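Local coordinates for tail fiber protein (Pseudomonas aeruginosa, PDB 6CL6) that forms the trimeric receptor-binding fiber of an R-type pyocin, a contractile injection system, and probably recognises the surface of target Pseudomonas cells, at residues Met58-Ala63 / Phe72-Met77; Met99-Ser104 / Pro116-Asp121; Gly296-Trp301 / Phe316-Pro321; Gly327-Thr332 / Ala363-Glu368. All blocks are in the same frame, centred on the assembly; numbering follows the deposited sequence.

Contact 1: Met58-Ala63 / Phe72-Met77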
loop_
_atom_site.group_PDB
_atom_site.type_symbol
_atom_site.label_atom_id
_atom_site.label_comp_id
_atom_site.label_asym_id
_atom_site.label_seq_id
_atom_site.Cartn_x
_atom_site.Cartn_y
_atom_site.Cartn_z
ATOM N N MET A 58 -41.324 36.856 50.305
ATOM C CA MET A 58 -42.639 36.441 49.854
ATOM C C MET A 58 -42.500 35.075 49.187
ATOM O O MET A 58 -41.387 34.588 48.915
ATOM C CB MET A 58 -43.263 37.431 48.878
ATOM C CG MET A 58 -42.432 37.616 47.619
ATOM S SD MET A 58 -43.135 38.814 46.471
ATOM C CE MET A 58 -43.398 40.235 47.524
ATOM N N LEU A 59 -43.643 34.435 48.966
ATOM C CA LEU A 59 -43.753 33.175 48.234
ATOM C C LEU A 59 -44.805 33.380 47.149
ATOM O O LEU A 59 -45.916 33.817 47.451
ATOM C CB LEU A 59 -44.167 32.020 49.127
ATOM C CG LEU A 59 -44.553 30.656 48.507
ATOM C CD1 LEU A 59 -43.359 29.988 47.852
ATOM C CD2 LEU A 59 -45.159 29.760 49.561
ATOM N N THR A 60 -44.459 33.094 45.894
ATOM C CA THR A 60 -45.391 33.422 44.838
ATOM C C THR A 60 -45.088 32.578 43.613
ATOM O O THR A 60 -43.947 32.197 43.372
ATOM C CB THR A 60 -45.330 34.917 44.483
ATOM O OG1 THR A 60 -46.204 35.208 43.410
ATOM C CG2 THR A 60 -43.928 35.337 44.150
ATOM N N ASN A 61 -46.148 32.285 42.862
ATOM C CA ASN A 61 -46.025 31.666 41.538
ATOM C C ASN A 61 -46.361 32.669 40.450
ATOM O O ASN A 61 -46.655 32.293 39.318
ATOM C CB ASN A 61 -46.904 30.426 41.433
ATOM C CG ASN A 61 -48.382 30.751 41.530
ATOM O OD1 ASN A 61 -48.759 31.844 41.915
ATOM N ND2 ASN A 61 -49.230 29.774 41.187
ATOM N N HIS A 62 -46.384 33.940 40.798
ATOM C CA HIS A 62 -46.602 35.003 39.821
ATOM C C HIS A 62 -45.617 34.909 38.659
ATOM O O HIS A 62 -44.456 34.507 38.812
ATOM C CB HIS A 62 -46.468 36.354 40.520
ATOM C CG HIS A 62 -46.910 37.504 39.689
ATOM N ND1 HIS A 62 -46.120 38.056 38.698
ATOM C CD2 HIS A 62 -48.056 38.219 39.708
ATOM C CE1 HIS A 62 -46.768 39.054 38.140
ATOM N NE2 HIS A 62 -47.942 39.168 38.735
ATOM N N ALA A 63 -46.080 35.336 37.491
ATOM C CA ALA A 63 -45.330 35.189 36.252
ATOM C C ALA A 63 -44.022 35.956 36.225
ATOM O O ALA A 63 -43.125 35.588 35.449
ATOM C CB ALA A 63 -46.189 35.674 35.077
ATOM N N PHE A 72 -41.923 30.180 43.911
ATOM C CA PHE A 72 -40.595 30.448 44.440
ATOM C C PHE A 72 -40.698 31.348 45.666
ATOM O O PHE A 72 -41.458 32.342 45.664
ATOM C CB PHE A 72 -39.674 31.132 43.384
ATOM C CG PHE A 72 -39.083 30.180 42.391
ATOM C CD1 PHE A 72 -39.871 29.546 41.450
ATOM C CD2 PHE A 72 -37.718 29.853 42.464
ATOM C CE1 PHE A 72 -39.310 28.633 40.549
ATOM C CE2 PHE A 72 -37.158 28.945 41.569
ATOM C CZ PHE A 72 -37.955 28.346 40.620
ATOM N N TYR A 73 -39.879 31.037 46.680
ATOM C CA TYR A 73 -39.580 32.000 47.734
ATOM C C TYR A 73 -38.708 33.093 47.157
ATOM O O TYR A 73 -37.726 32.808 46.453
ATOM C CB TYR A 73 -38.843 31.342 48.894
ATOM C CG TYR A 73 -39.552 30.207 49.561
ATOM C CD1 TYR A 73 -39.378 28.904 49.130
ATOM C CD2 TYR A 73 -40.338 30.439 50.675
ATOM C CE1 TYR A 73 -40.038 27.873 49.796
ATOM C CE2 TYR A 73 -40.953 29.438 51.334
ATOM C CZ TYR A 73 -40.815 28.169 50.894
ATOM O OH TYR A 73 -41.476 27.172 51.603
ATOM N N ILE A 74 -39.067 34.345 47.413
ATOM C CA ILE A 74 -38.344 35.473 46.846
ATOM C C ILE A 74 -37.926 36.359 47.989
ATOM O O ILE A 74 -38.778 36.977 48.640
ATOM C CB ILE A 74 -39.172 36.249 45.800
ATOM C CG1 ILE A 74 -39.549 35.304 44.622
ATOM C CG2 ILE A 74 -38.370 37.432 45.306
ATOM C CD1 ILE A 74 -40.104 35.988 43.418
ATOM N N GLN A 75 -36.622 36.407 48.238
ATOM C CA GLN A 75 -36.046 37.377 49.166
ATOM C C GLN A 75 -35.814 38.696 48.443
ATOM O O GLN A 75 -35.391 38.711 47.287
ATOM C CB GLN A 75 -34.723 36.887 49.754
ATOM C CG GLN A 75 -34.729 35.553 50.418
ATOM C CD GLN A 75 -33.314 35.100 50.727
ATOM O OE1 GLN A 75 -32.621 35.716 51.525
ATOM N NE2 GLN A 75 -32.869 34.043 50.050
ATOM N N SER A 76 -36.064 39.800 49.136
ATOM C CA SER A 76 -35.820 41.125 48.559
ATOM C C SER A 76 -34.985 41.961 49.508
ATOM O O SER A 76 -35.214 41.942 50.714
ATOM C CB SER A 76 -37.122 41.857 48.279
ATOM O OG SER A 76 -37.858 41.196 47.285
ATOM N N MET A 77 -34.044 42.701 48.943
ATOM C CA MET A 77 -33.220 43.669 49.646
ATOM C C MET A 77 -33.370 44.992 48.907
ATOM O O MET A 77 -33.332 45.021 47.676
ATOM C CB MET A 77 -31.768 43.223 49.678
ATOM C CG MET A 77 -31.505 41.975 50.469
ATOM S SD MET A 77 -29.996 41.168 49.960
ATOM C CE MET A 77 -30.522 40.359 48.470
#
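Over one face of the Tyr73 ring sits a single methyl group, Leu59 CD1, 4.0 Å from the ring centroid and only 5° off the ring normal, a CH-pi contact of nearly ideal alignment. Leu59 delivers it with CG anti to its backbone N (chi1 170°), which swings the end of the leucine across toward the neighbouring strand. The Tyr73 side chain also packs against Thr91 of strand 85-92 and Ser87 of the second subunit. Beneath these side chains, strands 57-60 and 72-79 form a beta hairpin at the edge of an antiparallel sheet, with Leu59 and Tyr73 as a non-hydrogen-bonded pair. The hydrogen-bonded pairs flank it. Ile74 N gives Met58 O a nearly straight bond of 2.8 Å, and Phe72 N reaches Thr60 O at 2.9 Å; in both, the donor stands somewhat above the carbonyl plane. On the other face of the hairpin Met58 and Ile74 run side by side, CG of Met58 4.0 Å from CB of Ile74, while Thr60 CG2 meets Ile74 CD1 at 3.9 Å. Thr60 OG1, anti to its own N, accepts from His62 N at 2.9 Å in an ST turn where the strand ends, and is also hydrogen-bonded to Ser48 O.

Contact 2: Met99-Ser104 / Pro116-Asp121; sequences MYVRVS and PWQRCD
The indole of Trp117 lies flat beneath the aliphatic stem of Arg102 at the apolar centre. Arg102 CG stands 3.5 Å from the centroid of the six-membered ring, 3° off its normal, a CH-pi contact, and CD of Arg102 comes as near as 3.3 Å to Trp117 CE2. The arginine takes the crowded first torsion (chi1 75°) and then runs extended, so its guanidinium ends only 9° from parallel to the indole. Beside it, Tyr100 CB touches Trp117 CE3. The reverse face carries a smaller apolar group, Cys120 SG against Val101 CG1 at 3.6 Å and Cys120 CB against Met99 CG. Between the two faces runs antiparallel pairing, its hydrogen-bonded pair Val101 and Gln118 joined by Gln118 N to Val101 O at 2.7 Å, nearly along the C=O axis. Farther out, Arg119 slants across Tyr100, its CD 3.6 Å from Tyr100 OH, and grips Asp121 side-on with NE and NH2, one to each carboxylate oxygen. Met99 N donates to Asp121 OD1 as well, at 3.1 Å, so that this oxygen takes two donors. Arg102 NH2 is held by Asn51, its NE by Gln88, and Trp117 NE1 by Asn64 O. Strand 118-119 is one of the two outer strands of the five-stranded antiparallel sheet within this chain; on its inner side 99-104 separates it from 85-92, and Met99 packs against Met99 of both neighbouring subunits.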
loop_
_atom_site.group_PDB
_atom_site.type_symbol
_atom_site.label_atom_id
_atom_site.label_comp_id
_atom_site.label_asym_id
_atom_site.label_seq_id
_atom_site.Cartn_x
_atom_site.Cartn_y
_atom_site.Cartn_z
ATOM N N MET A 99 -32.054 28.027 42.267
ATOM C CA MET A 99 -31.883 29.414 42.725
ATOM C C MET A 99 -31.647 30.342 41.549
ATOM O O MET A 99 -30.927 29.989 40.597
ATOM C CB MET A 99 -30.689 29.529 43.685
ATOM C CG MET A 99 -30.407 30.942 44.193
ATOM S SD MET A 99 -28.884 31.084 45.183
ATOM C CE MET A 99 -29.341 30.111 46.601
ATOM N N TYR A 100 -32.232 31.540 41.644
ATOM C CA TYR A 100 -32.119 32.606 40.666
ATOM C C TYR A 100 -31.865 33.928 41.388
ATOM O O TYR A 100 -32.191 34.082 42.567
ATOM C CB TYR A 100 -33.399 32.737 39.808
ATOM C CG TYR A 100 -33.682 31.495 39.015
ATOM C CD1 TYR A 100 -34.274 30.383 39.620
ATOM C CD2 TYR A 100 -33.371 31.424 37.642
ATOM C CE1 TYR A 100 -34.530 29.225 38.899
ATOM C CE2 TYR A 100 -33.636 30.271 36.917
ATOM C CZ TYR A 100 -34.209 29.171 37.562
ATOM O OH TYR A 100 -34.446 28.008 36.873
ATOM N N VAL A 101 -31.315 34.893 40.654
ATOM C CA VAL A 101 -31.070 36.238 41.173
ATOM C C VAL A 101 -31.446 37.259 40.110
ATOM O O VAL A 101 -31.306 37.007 38.897
ATOM C CB VAL A 101 -29.597 36.398 41.625
ATOM C CG1 VAL A 101 -28.662 36.335 40.404
ATOM C CG2 VAL A 101 -29.412 37.694 42.376
ATOM N N ARG A 102 -31.964 38.415 40.565
ATOM C CA ARG A 102 -32.233 39.546 39.654
ATOM C C ARG A 102 -32.128 40.873 40.418
ATOM O O ARG A 102 -31.826 40.921 41.622
ATOM C CB ARG A 102 -33.575 39.433 38.946
ATOM C CG ARG A 102 -34.804 39.731 39.786
ATOM C CD ARG A 102 -36.043 39.900 38.938
ATOM N NE ARG A 102 -37.202 40.167 39.786
ATOM C CZ ARG A 102 -38.389 40.502 39.350
ATOM N NH1 ARG A 102 -38.620 40.580 38.061
ATOM N NH2 ARG A 102 -39.354 40.740 40.213
ATOM N N VAL A 103 -32.358 41.968 39.696
ATOM C CA VAL A 103 -32.083 43.289 40.224
ATOM C C VAL A 103 -32.969 44.311 39.538
ATOM O O VAL A 103 -33.254 44.223 38.340
ATOM C CB VAL A 103 -30.585 43.636 40.091
ATOM C CG1 VAL A 103 -30.210 43.751 38.644
ATOM C CG2 VAL A 103 -30.267 44.934 40.842
ATOM N N SER A 104 -33.422 45.287 40.317
ATOM C CA SER A 104 -34.020 46.489 39.782
ATOM C C SER A 104 -33.156 47.703 40.154
ATOM O O SER A 104 -32.876 47.943 41.333
ATOM C CB SER A 104 -35.444 46.701 40.285
ATOM O OG SER A 104 -35.925 47.989 39.852
ATOM N N PRO A 116 -33.694 40.691 33.757
ATOM C CA PRO A 116 -34.159 39.306 33.762
ATOM C C PRO A 116 -33.473 38.490 34.843
ATOM O O PRO A 116 -32.335 38.755 35.248
ATOM C CB PRO A 116 -33.772 38.783 32.367
ATOM C CG PRO A 116 -33.517 39.992 31.555
ATOM C CD PRO A 116 -32.999 41.024 32.501
ATOM N N TRP A 117 -34.186 37.460 35.309
ATOM C CA TRP A 117 -33.602 36.552 36.282
ATOM C C TRP A 117 -32.397 35.820 35.700
ATOM O O TRP A 117 -32.399 35.388 34.543
ATOM C CB TRP A 117 -34.652 35.536 36.718
ATOM C CG TRP A 117 -35.737 36.047 37.535
ATOM C CD1 TRP A 117 -36.960 36.422 37.112
ATOM C CD2 TRP A 117 -35.724 36.232 38.958
ATOM N NE1 TRP A 117 -37.724 36.827 38.166
ATOM C CE2 TRP A 117 -36.990 36.714 39.321
ATOM C CE3 TRP A 117 -34.764 36.053 39.945
ATOM C CZ2 TRP A 117 -37.328 37.012 40.618
ATOM C CZ3 TRP A 117 -35.104 36.343 41.256
ATOM C CH2 TRP A 117 -36.378 36.832 41.575
ATOM N N GLN A 118 -31.363 35.681 36.516
ATOM C CA GLN A 118 -30.177 34.919 36.181
ATOM C C GLN A 118 -30.121 33.690 37.079
ATOM O O GLN A 118 -30.356 33.757 38.297
ATOM C CB GLN A 118 -28.930 35.778 36.376
ATOM C CG GLN A 118 -27.584 35.079 36.262
ATOM C CD GLN A 118 -27.288 34.540 34.873
ATOM O OE1 GLN A 118 -27.834 33.528 34.456
ATOM N NE2 GLN A 118 -26.476 35.259 34.127
ATOM N N ARG A 119 -29.806 32.555 36.490
ATOM C CA ARG A 119 -29.776 31.327 37.258
ATOM C C ARG A 119 -28.496 31.225 38.073
ATOM O O ARG A 119 -27.417 31.566 37.591
ATOM C CB ARG A 119 -29.853 30.103 36.334
ATOM C CG ARG A 119 -29.966 28.843 37.124
ATOM C CD ARG A 119 -30.901 27.889 36.473
ATOM N NE ARG A 119 -30.949 26.623 37.192
ATOM C CZ ARG A 119 -31.344 25.481 36.641
ATOM N NH1 ARG A 119 -31.704 25.473 35.368
ATOM N NH2 ARG A 119 -31.368 24.354 37.354
ATOM N N CYS A 120 -28.622 30.710 39.307
ATOM C CA CYS A 120 -27.484 30.537 40.190
ATOM C C CYS A 120 -27.064 29.092 40.369
ATOM O O CYS A 120 -25.870 28.803 40.316
ATOM C CB CYS A 120 -27.791 31.145 41.564
ATOM S SG CYS A 120 -28.050 32.919 41.493
ATOM N N ASP A 121 -27.989 28.162 40.553
ATOM C CA ASP A 121 -27.583 26.801 40.791
ATOM C C ASP A 121 -26.924 26.222 39.518
ATOM O O ASP A 121 -27.219 26.622 38.395
ATOM C CB ASP A 121 -28.767 25.965 41.235
ATOM C CG ASP A 121 -29.777 25.729 40.138
ATOM O OD1 ASP A 121 -30.663 26.601 39.939
ATOM O OD2 ASP A 121 -29.676 24.690 39.459
#

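Contact 3: Gly296-Trp301 / Phe316-Pro321; sequences GLIRQW and FPIPFP
A proline-rich loop between strands 310-315 and 324-331 is hydrogen-bonded to strand 297-306 through the side chain of Gln300. Its amide meets the backbone of Ile318 in a two-point match that imitates a peptide: Ile318 N donates to Gln300 OE1 at 3.0 Å, almost perfectly straight (178°) and on a lone pair, while Gln300 NE2 returns a bond of 2.8 Å to Ile318 O. The two bonds fix both ends of the amide and so its rotation. The chain of Gln300, extended beyond CG, carries the amide out from the strand. Within the family's C-terminal region, related by clan to H-type lectins, this loop thus covers a sheet strand without pairing with it. The NE2 of Gln300 also sits over the centre of one face of the Phe320 ring, 3.4 Å from Phe320 CZ, with amide and ring planes 66° apart. The edge of that ring faces Ile298 O, and its CE2 lies over the Phe316 ring, offset toward the rim. Alongside, Ile298 CG2 passes Phe320 CE1 at 3.9 Å, and Ile298 CD1 meets Pro321 CD tip to tip at 3.6 Å. On the far side of the strand, Arg299 makes a salt bridge to Glu368 of the third subunit.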
loop_
_atom_site.group_PDB
_atom_site.type_symbol
_atom_site.label_atom_id
_atom_site.label_comp_id
_atom_site.label_asym_id
_atom_site.label_seq_id
_atom_site.Cartn_x
_atom_site.Cartn_y
_atom_site.Cartn_z
ATOM N N GLY A 296 42.439 -43.886 -52.905
ATOM C CA GLY A 296 43.855 -43.748 -53.208
ATOM C C GLY A 296 44.298 -44.388 -54.505
ATOM O O GLY A 296 45.489 -44.343 -54.821
ATOM N N LEU A 297 43.387 -44.985 -55.265
ATOM C CA LEU A 297 43.765 -45.555 -56.555
ATOM C C LEU A 297 44.219 -44.452 -57.500
ATOM O O LEU A 297 43.586 -43.392 -57.605
ATOM C CB LEU A 297 42.595 -46.328 -57.161
ATOM C CG LEU A 297 42.819 -46.942 -58.541
ATOM C CD1 LEU A 297 43.806 -48.087 -58.455
ATOM C CD2 LEU A 297 41.504 -47.412 -59.115
ATOM N N ILE A 298 45.346 -44.699 -58.177
ATOM C CA ILE A 298 45.925 -43.751 -59.112
ATOM C C ILE A 298 46.062 -44.448 -60.460
ATOM O O ILE A 298 46.514 -45.601 -60.518
ATOM C CB ILE A 298 47.305 -43.244 -58.653
ATOM C CG1 ILE A 298 47.164 -42.441 -57.353
ATOM C CG2 ILE A 298 47.972 -42.410 -59.762
ATOM C CD1 ILE A 298 48.472 -42.156 -56.701
ATOM N N ARG A 299 45.676 -43.746 -61.517
ATOM C CA ARG A 299 45.932 -44.174 -62.884
ATOM C C ARG A 299 46.787 -43.122 -63.573
ATOM O O ARG A 299 46.584 -41.917 -63.382
ATOM C CB ARG A 299 44.642 -44.378 -63.682
ATOM C CG ARG A 299 43.765 -45.508 -63.160
ATOM C CD ARG A 299 42.716 -45.913 -64.203
ATOM N NE ARG A 299 43.289 -46.602 -65.367
ATOM C CZ ARG A 299 43.496 -47.925 -65.452
ATOM N NH1 ARG A 299 43.192 -48.725 -64.434
ATOM N NH2 ARG A 299 44.004 -48.443 -66.558
ATOM N N GLN A 300 47.737 -43.580 -64.384
ATOM C CA GLN A 300 48.654 -42.681 -65.057
ATOM C C GLN A 300 48.833 -43.173 -66.493
ATOM O O GLN A 300 48.487 -44.305 -66.818
ATOM C CB GLN A 300 50.020 -42.621 -64.351
ATOM C CG GLN A 300 49.955 -42.495 -62.837
ATOM C CD GLN A 300 51.274 -41.994 -62.235
ATOM O OE1 GLN A 300 51.855 -41.035 -62.719
ATOM N NE2 GLN A 300 51.745 -42.664 -61.197
ATOM N N TRP A 301 49.363 -42.290 -67.339
ATOM C CA TRP A 301 49.520 -42.613 -68.757
ATOM C C TRP A 301 50.583 -41.718 -69.368
ATOM O O TRP A 301 50.964 -40.688 -68.807
ATOM C CB TRP A 301 48.204 -42.439 -69.523
ATOM C CG TRP A 301 47.621 -41.093 -69.319
ATOM C CD1 TRP A 301 47.824 -39.984 -70.078
ATOM C CD2 TRP A 301 46.736 -40.696 -68.255
ATOM N NE1 TRP A 301 47.122 -38.916 -69.542
ATOM C CE2 TRP A 301 46.435 -39.342 -68.444
ATOM C CE3 TRP A 301 46.156 -41.374 -67.176
ATOM C CZ2 TRP A 301 45.597 -38.629 -67.571
ATOM C CZ3 TRP A 301 45.320 -40.665 -66.318
ATOM C CH2 TRP A 301 45.053 -39.318 -66.537
ATOM N N PHE A 316 56.896 -42.454 -64.443
ATOM C CA PHE A 316 55.512 -42.085 -64.227
ATOM C C PHE A 316 55.400 -40.586 -63.971
ATOM O O PHE A 316 56.256 -40.010 -63.293
ATOM C CB PHE A 316 54.948 -42.849 -63.034
ATOM C CG PHE A 316 54.967 -44.339 -63.202
ATOM C CD1 PHE A 316 54.527 -44.933 -64.372
ATOM C CD2 PHE A 316 55.440 -45.148 -62.190
ATOM C CE1 PHE A 316 54.540 -46.307 -64.508
ATOM C CE2 PHE A 316 55.460 -46.514 -62.329
ATOM C CZ PHE A 316 55.002 -47.100 -63.478
ATOM N N PRO A 317 54.337 -39.939 -64.468
ATOM C CA PRO A 317 54.144 -38.503 -64.182
ATOM C C PRO A 317 54.286 -38.134 -62.714
ATOM O O PRO A 317 54.908 -37.102 -62.404
ATOM C CB PRO A 317 52.728 -38.245 -64.713
ATOM C CG PRO A 317 52.582 -39.219 -65.859
ATOM C CD PRO A 317 53.341 -40.454 -65.442
ATOM N N ILE A 318 53.712 -38.921 -61.805
ATOM C CA ILE A 318 53.999 -38.787 -60.376
ATOM C C ILE A 318 54.381 -40.157 -59.834
ATOM O O ILE A 318 53.971 -41.193 -60.377
ATOM C CB ILE A 318 52.792 -38.227 -59.593
ATOM C CG1 ILE A 318 51.563 -39.138 -59.779
ATOM C CG2 ILE A 318 52.484 -36.811 -60.034
ATOM C CD1 ILE A 318 50.362 -38.711 -58.931
ATOM N N PRO A 319 55.139 -40.200 -58.753
ATOM C CA PRO A 319 55.441 -41.493 -58.132
ATOM C C PRO A 319 54.197 -42.096 -57.520
ATOM O O PRO A 319 53.351 -41.388 -56.953
ATOM C CB PRO A 319 56.468 -41.136 -57.039
ATOM C CG PRO A 319 56.931 -39.767 -57.360
ATOM C CD PRO A 319 55.801 -39.083 -58.039
ATOM N N PHE A 320 54.085 -43.409 -57.638
ATOM C CA PHE A 320 53.085 -44.133 -56.866
ATOM C C PHE A 320 53.509 -44.109 -55.397
ATOM O O PHE A 320 54.675 -44.388 -55.089
ATOM C CB PHE A 320 52.939 -45.567 -57.355
ATOM C CG PHE A 320 52.210 -45.695 -58.662
ATOM C CD1 PHE A 320 50.826 -45.518 -58.730
ATOM C CD2 PHE A 320 52.902 -46.039 -59.830
ATOM C CE1 PHE A 320 50.151 -45.660 -59.939
ATOM C CE2 PHE A 320 52.219 -46.174 -61.043
ATOM C CZ PHE A 320 50.860 -45.993 -61.098
ATOM N N PRO A 321 52.622 -43.729 -54.472
ATOM C CA PRO A 321 53.040 -43.667 -53.058
ATOM C C PRO A 321 53.557 -44.983 -52.510
ATOM O O PRO A 321 54.499 -44.978 -51.708
ATOM C CB PRO A 321 51.749 -43.223 -52.346
ATOM C CG PRO A 321 51.043 -42.409 -53.359
ATOM C CD PRO A 321 51.317 -43.076 -54.690
#

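Contact 4: Gly327-Thr332 / Ala363-Glu368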
loop_
_atom_site.group_PDB
_atom_site.type_symbol
_atom_site.label_atom_id
_atom_site.label_comp_id
_atom_site.label_asym_id
_atom_site.label_seq_id
_atom_site.Cartn_x
_atom_site.Cartn_y
_atom_site.Cartn_z
ATOM N N GLY A 327 49.742 -52.495 -65.546
ATOM C CA GLY A 327 49.804 -51.596 -66.685
ATOM C C GLY A 327 49.781 -52.373 -67.984
ATOM O O GLY A 327 49.733 -53.614 -68.000
ATOM N N TYR A 328 49.785 -51.608 -69.076
ATOM C CA TYR A 328 49.830 -52.155 -70.425
ATOM C C TYR A 328 50.429 -51.103 -71.346
ATOM O O TYR A 328 50.542 -49.923 -70.981
ATOM C CB TYR A 328 48.428 -52.557 -70.920
ATOM C CG TYR A 328 47.598 -51.370 -71.302
ATOM C CD1 TYR A 328 47.706 -50.795 -72.562
ATOM C CD2 TYR A 328 46.696 -50.803 -70.396
ATOM C CE1 TYR A 328 46.975 -49.702 -72.911
ATOM C CE2 TYR A 328 45.938 -49.716 -70.744
ATOM C CZ TYR A 328 46.085 -49.155 -72.006
ATOM O OH TYR A 328 45.344 -48.057 -72.366
ATOM N N ALA A 329 50.792 -51.537 -72.555
ATOM C CA ALA A 329 51.206 -50.628 -73.607
ATOM C C ALA A 329 50.454 -50.932 -74.896
ATOM O O ALA A 329 49.909 -52.015 -75.071
ATOM C CB ALA A 329 52.721 -50.734 -73.865
ATOM N N ASN A 330 50.455 -49.960 -75.796
ATOM C CA ASN A 330 49.687 -49.980 -77.029
ATOM C C ASN A 330 50.479 -49.360 -78.175
ATOM O O ASN A 330 51.118 -48.321 -77.989
ATOM C CB ASN A 330 48.359 -49.203 -76.830
ATOM C CG ASN A 330 47.775 -48.701 -78.134
ATOM O OD1 ASN A 330 47.108 -49.449 -78.873
ATOM N ND2 ASN A 330 48.047 -47.451 -78.440
ATOM N N GLN A 331 50.451 -50.023 -79.336
ATOM C CA GLN A 331 51.078 -49.506 -80.541
ATOM C C GLN A 331 50.263 -48.364 -81.117
ATOM O O GLN A 331 49.073 -48.518 -81.384
ATOM C CB GLN A 331 51.219 -50.621 -81.602
ATOM C CG GLN A 331 52.043 -51.823 -81.181
ATOM C CD GLN A 331 53.547 -51.557 -81.267
ATOM O OE1 GLN A 331 53.963 -50.518 -81.781
ATOM N NE2 GLN A 331 54.354 -52.503 -80.765
ATOM N N THR A 332 50.908 -47.209 -81.329
ATOM C CA THR A 332 50.223 -46.039 -81.853
ATOM C C THR A 332 50.462 -45.815 -83.334
ATOM O O THR A 332 49.975 -44.820 -83.872
ATOM C CB THR A 332 50.645 -44.772 -81.102
ATOM O OG1 THR A 332 51.988 -44.435 -81.441
ATOM C CG2 THR A 332 50.540 -44.980 -79.601
ATOM N N ALA A 363 59.294 -47.316 -82.713
ATOM C CA ALA A 363 57.876 -47.056 -82.721
ATOM C C ALA A 363 57.468 -46.386 -81.424
ATOM O O ALA A 363 58.036 -46.644 -80.368
ATOM C CB ALA A 363 57.030 -48.318 -82.913
ATOM N N VAL A 364 56.457 -45.548 -81.529
ATOM C CA VAL A 364 55.889 -44.878 -80.362
ATOM C C VAL A 364 54.801 -45.765 -79.782
ATOM O O VAL A 364 53.866 -46.149 -80.488
ATOM C CB VAL A 364 55.335 -43.500 -80.718
ATOM C CG1 VAL A 364 54.640 -42.930 -79.504
ATOM C CG2 VAL A 364 56.472 -42.563 -81.178
ATOM N N LEU A 365 54.929 -46.092 -78.498
ATOM C CA LEU A 365 53.929 -46.850 -77.767
ATOM C C LEU A 365 53.333 -45.976 -76.670
ATOM O O LEU A 365 54.055 -45.266 -75.956
ATOM C CB LEU A 365 54.538 -48.112 -77.155
ATOM C CG LEU A 365 54.707 -49.313 -78.115
ATOM C CD1 LEU A 365 55.661 -48.996 -79.265
ATOM C CD2 LEU A 365 55.186 -50.533 -77.326
ATOM N N SER A 366 52.020 -46.006 -76.558
ATOM C CA SER A 366 51.374 -45.396 -75.403
ATOM C C SER A 366 51.228 -46.445 -74.311
ATOM O O SER A 366 51.365 -47.653 -74.549
ATOM C CB SER A 366 50.019 -44.807 -75.773
ATOM O OG SER A 366 49.154 -45.805 -76.281
ATOM N N TRP A 367 50.972 -45.970 -73.090
ATOM C CA TRP A 367 50.891 -46.858 -71.961
ATOM C C TRP A 367 49.954 -46.291 -70.896
ATOM O O TRP A 367 49.711 -45.086 -70.824
ATOM C CB TRP A 367 52.284 -47.103 -71.369
ATOM C CG TRP A 367 52.948 -45.871 -70.846
ATOM C CD1 TRP A 367 53.886 -45.124 -71.487
ATOM C CD2 TRP A 367 52.720 -45.239 -69.588
ATOM N NE1 TRP A 367 54.279 -44.072 -70.694
ATOM C CE2 TRP A 367 53.566 -44.110 -69.526
ATOM C CE3 TRP A 367 51.898 -45.516 -68.503
ATOM C CZ2 TRP A 367 53.591 -43.255 -68.421
ATOM C CZ3 TRP A 367 51.917 -44.652 -67.397
ATOM C CH2 TRP A 367 52.760 -43.547 -67.369
ATOM N N GLU A 368 49.420 -47.203 -70.070
ATOM C CA GLU A 368 48.669 -46.854 -68.881
ATOM C C GLU A 368 49.167 -47.708 -67.722
ATOM O O GLU A 368 49.597 -48.853 -67.911
ATOM C CB GLU A 368 47.171 -47.104 -69.080
ATOM C CG GLU A 368 46.388 -45.940 -69.592
ATOM C CD GLU A 368 44.882 -46.185 -69.464
ATOM O OE1 GLU A 368 44.307 -46.876 -70.332
ATOM O OE2 GLU A 368 44.292 -45.724 -68.470
HETATM O O HOH W 1 47.073 -45.895 -74.202
HETATM O O HOH W 2 53.423 -48.022 -82.759
#
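Val364 O is held by three donors: Thr332 OG1 at 2.7 Å, Thr332 N at 3.3 Å, and a water that also donates to Gln331 OE1. The threonine hydroxyl comes from well above the carbonyl plane, whereas the amide lies in it. Thr332 OG1 takes the crowded first torsion (chi1 71°), between its own N and carbonyl carbon. Asn330 ND2 donates to Ser366 OG at 2.9 Å and is also bonded to Phe345 O of the second subunit. A second water bonds Ser366 OG and donates weakly to Tyr328 OH. Tyr328 OH donates to Glu368 OE1 at 2.6 Å on the anti lone pair; the two side chains run alongside, ring and carboxylate planes 79° apart. The Tyr328 ring also meets its counterparts in both other subunits edge-to-face. Glu368 OE2 forms a salt bridge with Arg299 of the second subunit, which should favour an ionised carboxylate. On the opposite face of the sheet Gln331 OE1 lies 3.4 Å from Leu365 CD1, while Gln331 NE2 is hydrogen-bonded to Asn357 OD1. Main-chain bonds join Asn330 with Ser366 and Tyr328 with Glu368, a regular antiparallel pair at the edge of the C-terminal sheet, in a family of the H-lectin clan.

The contacts fall into two pairs on opposite sides of the centre of an elongated chain, their centres about 150 Å or more apart. Contacts 1 and 4 are buried strand pairs, whereas contacts 2 and 3 are partly exposed. Contacts 1 and 2 sit at the two outer strands of one sheet and still touch through Phe72 and Tyr100. Contacts 3 and 4 use neighbouring strands of one sheet, 297-306 and 363-371, Pro317 resting on Trp367. The chemistry shifts accordingly: aliphatic and aromatic side chains in contact 1, an arginine stem over an indole with a salt bridge at the edge in contact 2, an amide reading a loop in contact 3, and polar, water-bridged side chains in contact 4.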